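Betaine aldehyde dehydrogenase (PDB 4QTO) catalyses the NAD-dependent oxidation of betaine aldehyde to glycine betaine. Local coordinates at residues E365-V370 with S407-Q412; I340-G345 with F396-I401; P285-D290 with E423-E428. All coordinates share one frame; numbering follows the deposited sequence.

Interaction 1. Residues E365-V370 with S407-Q412; sequences ESYMDV and SMRIVQ
Val370 and Arg409 meet with their side chains crossed at about a right angle, and the apolar stem of the arginine shares the packing with its charged head. Arg409 runs out extended and then bends at chi3 (58°), which turns the guanidinium toward the valine: Arg409 CB lies 3.9 Å from Val370 CG1, while Arg409 NH1 comes within 3.7 Å of Val370 CG2. With CG1 anti to the backbone N (chi1 170°), Val370 offers both branches to this one side chain. Glu413 steadies the head: it forms a salt bridge with Arg409 NE and also hydrogen-bonds Tyr367 OH, so one carboxylate ties the outer ends of both segments' side chains together.

Deeper in, Ile410 occupies two conformations; in one of them its CD1 lies 4.0 Å from Tyr367 CB as the two side chains slide past each other, and Met368, whose CB points away, curls back so that CE lies 4.4 Å from Ile410 CD1. Both contacts are provisional. Glu374 receives the N-H groups of Arg409 and Ile410. The whole is packing between helix 358-373 and the short helix in the beta-alpha-beta crossover that joins the parallel strands 399-402 and 419-425, within the alpha/beta fold of aldehyde dehydrogenases.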
# COMPACT_ATOMS: atom_id res chain seq x y z
N GLU A 365 38.27 25.91 11.77
CA GLU A 365 39.53 26.62 11.53
C GLU A 365 40.63 25.71 11.03
O GLU A 365 41.40 26.07 10.10
CB GLU A 365 40.02 27.31 12.81
CG GLU A 365 39.13 28.49 13.11
CD GLU A 365 39.46 29.21 14.41
OE1 GLU A 365 39.84 28.58 15.43
OE2 GLU A 365 39.22 30.43 14.41
N SER A 366 40.72 24.51 11.60
CA SER A 366 41.74 23.58 11.17
C SER A 366 41.56 23.19 9.70
O SER A 366 42.51 22.88 9.00
CB SER A 366 41.77 22.33 12.06
OG SER A 366 40.64 21.51 11.84
N TYR A 367 40.30 23.14 9.24
CA TYR A 367 40.04 22.81 7.84
C TYR A 367 40.56 23.86 6.87
O TYR A 367 40.88 23.55 5.73
CB TYR A 367 38.56 22.50 7.61
CG TYR A 367 38.24 21.06 7.80
CD1 TYR A 367 38.69 20.11 6.87
CD2 TYR A 367 37.44 20.62 8.85
CE1 TYR A 367 38.38 18.76 7.00
CE2 TYR A 367 37.13 19.27 8.99
CZ TYR A 367 37.60 18.35 8.07
OH TYR A 367 37.28 17.00 8.22
N MET A 368 40.62 25.11 7.31
CA MET A 368 41.12 26.17 6.44
C MET A 368 42.59 25.91 6.11
O MET A 368 43.01 26.06 4.97
CB MET A 368 40.92 27.53 7.08
CG MET A 368 39.48 27.92 7.41
SD MET A 368 38.37 27.94 6.00
CE MET A 368 37.72 26.28 6.07
N ASP A 369 43.35 25.49 7.11
CA ASP A 369 44.75 25.15 6.94
C ASP A 369 44.89 23.98 5.97
O ASP A 369 45.75 23.99 5.09
CB ASP A 369 45.36 24.77 8.31
CG ASP A 369 45.42 25.94 9.29
OD1 ASP A 369 45.46 27.10 8.82
OD2 ASP A 369 45.41 25.68 10.54
N VAL A 370 44.05 22.97 6.14
CA VAL A 370 44.07 21.80 5.26
C VAL A 370 43.80 22.20 3.81
O VAL A 370 44.51 21.79 2.92
CB VAL A 370 43.06 20.73 5.72
CG1 VAL A 370 42.92 19.63 4.68
CG2 VAL A 370 43.48 20.16 7.05
N SER A 407 39.85 15.31 -5.40
CA SER A 407 40.86 14.57 -4.64
C SER A 407 41.15 15.17 -3.27
O SER A 407 41.76 14.52 -2.41
CB SER A 407 42.19 14.53 -5.43
OG SER A 407 42.82 15.80 -5.46
N MET A 408 40.74 16.41 -3.05
CA MET A 408 41.06 17.11 -1.81
C MET A 408 40.24 16.77 -0.59
O MET A 408 39.04 16.54 -0.69
CB MET A 408 40.93 18.62 -2.04
CG MET A 408 41.87 19.19 -3.07
SD MET A 408 41.55 20.94 -3.30
CE MET A 408 42.90 21.34 -4.43
N ARG A 409 40.88 16.78 0.58
CA ARG A 409 40.14 16.57 1.82
C ARG A 409 39.03 17.60 2.06
O ARG A 409 37.97 17.25 2.59
CB ARG A 409 41.09 16.61 3.03
CG ARG A 409 42.09 15.47 3.10
CD ARG A 409 42.89 15.56 4.41
NE ARG A 409 42.00 15.50 5.57
CZ ARG A 409 42.30 15.91 6.79
NH1 ARG A 409 43.48 16.44 7.08
NH2 ARG A 409 41.38 15.82 7.74
N ILE A 410 39.27 18.85 1.67
CA ILE A 410 38.29 19.91 1.90
C ILE A 410 37.02 19.64 1.10
O ILE A 410 35.95 20.09 1.50
CB ILE A 410 38.87 21.32 1.64
CG1 ILE A 410 37.95 22.46 2.14
CG2 ILE A 410 39.21 21.53 0.16
CD1 ILE A 410 37.83 22.59 3.64
N VAL A 411 37.14 18.92 -0.01
CA VAL A 411 35.98 18.59 -0.85
C VAL A 411 35.35 17.31 -0.34
O VAL A 411 34.12 17.21 -0.29
CB VAL A 411 36.37 18.45 -2.34
CG1 VAL A 411 35.20 17.88 -3.14
CG2 VAL A 411 36.79 19.80 -2.88
N GLN A 412 36.16 16.32 0.07
CA GLN A 412 35.62 15.04 0.50
C GLN A 412 35.02 14.99 1.90
O GLN A 412 34.05 14.28 2.13
CB GLN A 412 36.69 13.97 0.38
CG GLN A 412 37.07 13.64 -1.05
CD GLN A 412 35.93 12.98 -1.81
OE1 GLN A 412 35.26 12.09 -1.28
NE2 GLN A 412 35.73 13.38 -3.07

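Interaction 2. Residues I340-G345 with F396-I401; sequences IKLGNG and FEPTVI
Glu397, whose CA is approached by Leu342 CD2, gives its carbonyl oxygen to Thr399 OG1 across an intervening proline, at 2.7 Å between Glu397 O and Thr399 OG1. The hydroxyl approaches from above the carbonyl plane, 40° out of it, and in turn accepts a hydrogen bond from Gly382 N. Held by two bonds, OG1 probably steadies the bend through which the chain enters strand 399-402, and so the placing of Pro398 between the two bonded residues.

Ile340 and Leu342 pack against that proline ring. Ile340 runs alongside it: its chain is extended at chi2 (177°), which carries Ile340 CD1 to 3.9 Å from Pro398 CB. Leu342 arrives end-on at the next part of the ring, with Leu342 CD1 3.8 Å from Pro398 CD. The leucine's second branch leans over the preceding backbone, where Leu342 CD2 stands 4.1 Å from Phe396 O. One proline is thus flanked by two aliphatic side chains from alternate positions of an irregular segment, and Lys341 between them points away. Lys341 NZ hydrogen-bonds Ser519 OG of a second subunit, and Phe518 of that subunit packs on Ile340, so the contact lies close to a subunit interface.

Within the chain, Tyr306 of helix 294-306 touches Ile340, Pro398 and Val400, and its hydroxyl bonds to Thr399 O. Phe396 turns from the leucine to pack on helix 358-373, while strand 399-402 itself runs between strands 377-380 and 419-425. The contact therefore fastens the loop after helix 323-337 to the entrance of a sheet strand that has helices packed about it.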
# COMPACT_ATOMS: atom_id res chain seq x y z
N ILE A 340 26.86 39.27 3.86
CA ILE A 340 26.11 38.52 4.85
C ILE A 340 26.24 39.16 6.23
O ILE A 340 27.35 39.46 6.67
CB ILE A 340 26.54 37.03 4.91
CG1 ILE A 340 26.18 36.33 3.58
CG2 ILE A 340 25.90 36.32 6.08
CD1 ILE A 340 26.62 34.88 3.50
N LYS A 341 25.10 39.39 6.88
CA LYS A 341 25.07 40.05 8.17
C LYS A 341 25.18 39.08 9.34
O LYS A 341 24.27 38.28 9.58
CB LYS A 341 23.78 40.87 8.28
CG LYS A 341 23.70 42.05 7.31
CD LYS A 341 22.48 42.93 7.61
CE LYS A 341 22.60 44.31 6.98
NZ LYS A 341 22.76 44.25 5.51
N LEU A 342 26.29 39.16 10.07
CA LEU A 342 26.52 38.33 11.25
C LEU A 342 26.07 39.05 12.51
O LEU A 342 26.23 40.27 12.63
CB LEU A 342 28.01 37.97 11.40
CG LEU A 342 28.49 36.68 10.70
CD1 LEU A 342 28.04 36.55 9.26
CD2 LEU A 342 30.02 36.58 10.81
N GLY A 343 25.55 38.29 13.46
CA GLY A 343 25.15 38.89 14.72
C GLY A 343 24.35 37.97 15.62
O GLY A 343 24.34 36.76 15.46
N ASN A 344 23.70 38.59 16.60
CA ASN A 344 22.88 37.90 17.59
C ASN A 344 21.63 37.37 16.90
O ASN A 344 20.94 38.11 16.21
CB ASN A 344 22.49 38.93 18.66
CG ASN A 344 21.80 38.33 19.88
OD1 ASN A 344 21.29 37.22 19.87
ND2 ASN A 344 21.76 39.12 20.96
N GLY A 345 21.32 36.09 17.12
CA GLY A 345 20.11 35.51 16.55
C GLY A 345 18.82 36.18 16.98
O GLY A 345 17.79 36.08 16.30
N PHE A 396 32.35 32.72 12.96
CA PHE A 396 33.29 32.33 11.92
C PHE A 396 32.71 32.91 10.62
O PHE A 396 31.52 32.78 10.37
CB PHE A 396 33.50 30.83 11.84
CG PHE A 396 34.70 30.47 11.01
CD1 PHE A 396 35.96 30.44 11.58
CD2 PHE A 396 34.56 30.19 9.68
CE1 PHE A 396 37.08 30.15 10.82
CE2 PHE A 396 35.68 29.88 8.92
CZ PHE A 396 36.92 29.87 9.48
N GLU A 397 33.56 33.57 9.84
CA GLU A 397 33.08 34.24 8.65
C GLU A 397 32.56 33.27 7.59
O GLU A 397 33.12 32.19 7.41
CB GLU A 397 34.18 35.05 8.01
CG GLU A 397 34.62 36.27 8.82
CD GLU A 397 35.86 36.95 8.23
OE1 GLU A 397 36.62 36.35 7.42
OE2 GLU A 397 36.11 38.09 8.67
N PRO A 398 31.50 33.67 6.86
CA PRO A 398 31.06 32.82 5.75
C PRO A 398 32.18 32.77 4.74
O PRO A 398 32.81 33.81 4.41
CB PRO A 398 29.79 33.49 5.24
CG PRO A 398 29.87 34.89 5.74
CD PRO A 398 30.64 34.84 7.04
N THR A 399 32.44 31.57 4.23
CA THR A 399 33.63 31.31 3.46
C THR A 399 33.36 30.60 2.15
O THR A 399 32.48 29.72 2.08
CB THR A 399 34.53 30.40 4.33
OG1 THR A 399 34.79 31.03 5.60
CG2 THR A 399 35.84 30.04 3.67
N VAL A 400 34.09 30.99 1.10
CA VAL A 400 34.00 30.32 -0.21
C VAL A 400 35.43 29.85 -0.56
O VAL A 400 36.38 30.64 -0.52
CB VAL A 400 33.52 31.25 -1.34
CG1 VAL A 400 33.46 30.48 -2.66
CG2 VAL A 400 32.16 31.85 -0.99
N ILE A 401 35.54 28.57 -0.88
CA ILE A 401 36.81 27.96 -1.27
C ILE A 401 36.74 27.60 -2.75
O ILE A 401 35.83 26.89 -3.18
CB ILE A 401 37.13 26.74 -0.39
CG1 ILE A 401 37.23 27.18 1.08
CG2 ILE A 401 38.43 26.08 -0.84
CD1 ILE A 401 37.54 26.08 2.09

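Interaction 3. Residues P285-D290 with E423-E428; sequences PNIIFD and EGFETE
Phe289 and Phe425 form a T-shaped pair, the rim of Phe425 directed at one face of Phe289. Their planes are inclined at 74° and their centroids stand 5.2 Å apart. The approach is off-centre: Phe425 CZ stands 3.8 Å above the Phe289 ring plane, offset toward the rim, and the nearest pair is Phe425 CE1 with Phe289 CE1 at 3.6 Å. Phe425 reaches this place because its CG sits between the backbone N and the carbonyl carbon (chi1 66°), a torsion that raises the ring from the strand end toward residues 285-290.

Phe425 has further neighbours at CE2 and CZ. Ile287 crosses it at about a right angle, with Ile287 CG2 at 3.9 Å from Phe425 CE2, and the backbone oxygen Ile288 O lies 3.7 Å from Phe425 CZ. Phe289 meets Glu428 at its edge, in plane, where Phe289 CE1 is 3.9 Å from Glu428 CA, at the first turn of helix 428-436. Gln322 touches both phenylalanines from strand 318-322, the strand that separates 285-288 from 419-425 in the parallel part of the sheet.

No hydrogen bond joins the two segments. Aromatic and aliphatic carbon does the joining, while the carboxylate of Glu428 is engaged by Arg456 in a salt bridge outside the contact. Besides the sheet itself, side-chain packing and the edge-to-face attraction therefore join the two strand ends, which are not neighbours in it.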
# COMPACT_ATOMS: atom_id res chain seq x y z
N PRO A 285 25.84 17.88 -2.71
CA PRO A 285 26.10 18.66 -3.91
C PRO A 285 25.00 19.64 -4.28
O PRO A 285 23.82 19.31 -4.17
CB PRO A 285 26.25 17.59 -4.97
CG PRO A 285 25.32 16.51 -4.55
CD PRO A 285 25.41 16.51 -3.05
N ASN A 286 25.40 20.81 -4.79
CA ASN A 286 24.46 21.81 -5.32
C ASN A 286 24.93 22.00 -6.76
O ASN A 286 25.97 22.65 -7.01
CB ASN A 286 24.55 23.07 -4.49
CG ASN A 286 23.53 24.09 -4.89
OD1 ASN A 286 22.84 23.92 -5.91
ND2 ASN A 286 23.41 25.16 -4.11
N ILE A 287 24.24 21.38 -7.71
CA ILE A 287 24.66 21.34 -9.09
C ILE A 287 23.95 22.43 -9.90
O ILE A 287 22.72 22.43 -10.01
CB ILE A 287 24.32 19.96 -9.70
CG1 ILE A 287 25.00 18.85 -8.90
CG2 ILE A 287 24.70 19.89 -11.15
CD1 ILE A 287 24.55 17.46 -9.27
N ILE A 288 24.74 23.32 -10.48
CA ILE A 288 24.22 24.48 -11.20
C ILE A 288 24.64 24.45 -12.66
O ILE A 288 25.83 24.57 -12.99
CB ILE A 288 24.69 25.75 -10.51
CG1 ILE A 288 24.31 25.76 -9.01
CG2 ILE A 288 24.18 26.99 -11.24
CD1 ILE A 288 24.97 26.87 -8.24
N PHE A 289 23.68 24.24 -13.54
CA PHE A 289 23.93 24.24 -14.99
C PHE A 289 23.92 25.63 -15.57
O PHE A 289 23.37 26.57 -14.98
CB PHE A 289 22.89 23.38 -15.68
CG PHE A 289 23.12 21.90 -15.54
CD1 PHE A 289 23.95 21.25 -16.44
CD2 PHE A 289 22.57 21.18 -14.51
CE1 PHE A 289 24.20 19.90 -16.32
CE2 PHE A 289 22.80 19.82 -14.38
CZ PHE A 289 23.63 19.17 -15.31
N ASP A 290 24.50 25.77 -16.78
CA ASP A 290 24.56 27.07 -17.43
C ASP A 290 23.19 27.59 -17.87
O ASP A 290 23.07 28.76 -18.21
CB ASP A 290 25.66 27.16 -18.50
CG ASP A 290 25.44 26.32 -19.70
OD1 ASP A 290 24.28 25.92 -19.99
OD2 ASP A 290 26.46 26.08 -20.42
N GLU A 423 33.53 23.65 -7.48
CA GLU A 423 34.21 22.86 -8.50
C GLU A 423 33.48 23.07 -9.79
O GLU A 423 32.25 23.22 -9.79
CB GLU A 423 34.13 21.36 -8.21
CG GLU A 423 35.01 20.86 -7.07
CD GLU A 423 34.50 19.52 -6.56
OE1 GLU A 423 34.95 18.47 -7.04
OE2 GLU A 423 33.53 19.56 -5.78
N GLY A 424 34.21 23.02 -10.90
CA GLY A 424 33.57 23.13 -12.19
C GLY A 424 33.32 21.76 -12.82
O GLY A 424 34.00 20.77 -12.49
N PHE A 425 32.35 21.69 -13.73
CA PHE A 425 32.10 20.47 -14.51
C PHE A 425 31.81 20.87 -15.96
O PHE A 425 31.25 21.94 -16.22
CB PHE A 425 30.99 19.61 -13.96
CG PHE A 425 29.63 20.23 -14.02
CD1 PHE A 425 28.86 20.12 -15.18
CD2 PHE A 425 29.09 20.90 -12.93
CE1 PHE A 425 27.59 20.68 -15.24
CE2 PHE A 425 27.82 21.43 -12.98
CZ PHE A 425 27.07 21.32 -14.13
N GLU A 426 32.14 20.00 -16.90
CA GLU A 426 31.95 20.34 -18.30
C GLU A 426 30.59 19.90 -18.83
O GLU A 426 29.90 20.66 -19.52
CB GLU A 426 33.06 19.70 -19.14
CG GLU A 426 33.08 20.09 -20.59
CD GLU A 426 33.35 21.58 -20.81
OE1 GLU A 426 34.03 22.24 -19.98
OE2 GLU A 426 32.89 22.07 -21.86
N THR A 427 30.22 18.67 -18.52
CA THR A 427 29.02 18.04 -19.01
C THR A 427 28.11 17.51 -17.91
O THR A 427 28.50 17.34 -16.77
CB THR A 427 29.42 16.79 -19.85
OG1 THR A 427 30.08 15.82 -19.01
CG2 THR A 427 30.36 17.15 -21.03
N GLU A 428 26.90 17.18 -18.30
CA GLU A 428 25.95 16.54 -17.41
C GLU A 428 26.55 15.26 -16.79
O GLU A 428 26.42 15.01 -15.59
CB GLU A 428 24.72 16.26 -18.25
CG GLU A 428 23.62 15.52 -17.62
CD GLU A 428 22.49 15.23 -18.62
OE1 GLU A 428 22.31 16.00 -19.59
OE2 GLU A 428 21.75 14.26 -18.36

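In the fold
All three contacts belong to one alpha/beta unit built round the sheet that contains strands 285-288, 399-402 and 419-425. Interaction 3 is the buried one and joins strand ends through aromatic packing. Interactions 1 and 2 are only partly buried: the first adds a charged and hydrogen-bonded outer layer to its aliphatic centre, the second sets aliphatic groups round a proline close to another subunit. Interactions 1 and 2 also touch directly, since Phe396 and Ile401 pack on Met368, and Ile401 on Ile410. Helix 409-412 leads on into strand 419-425, where Val411 meets Glu423, bringing interaction 1 against interaction 3; interactions 2 and 3 are related through neighbouring strands without touching.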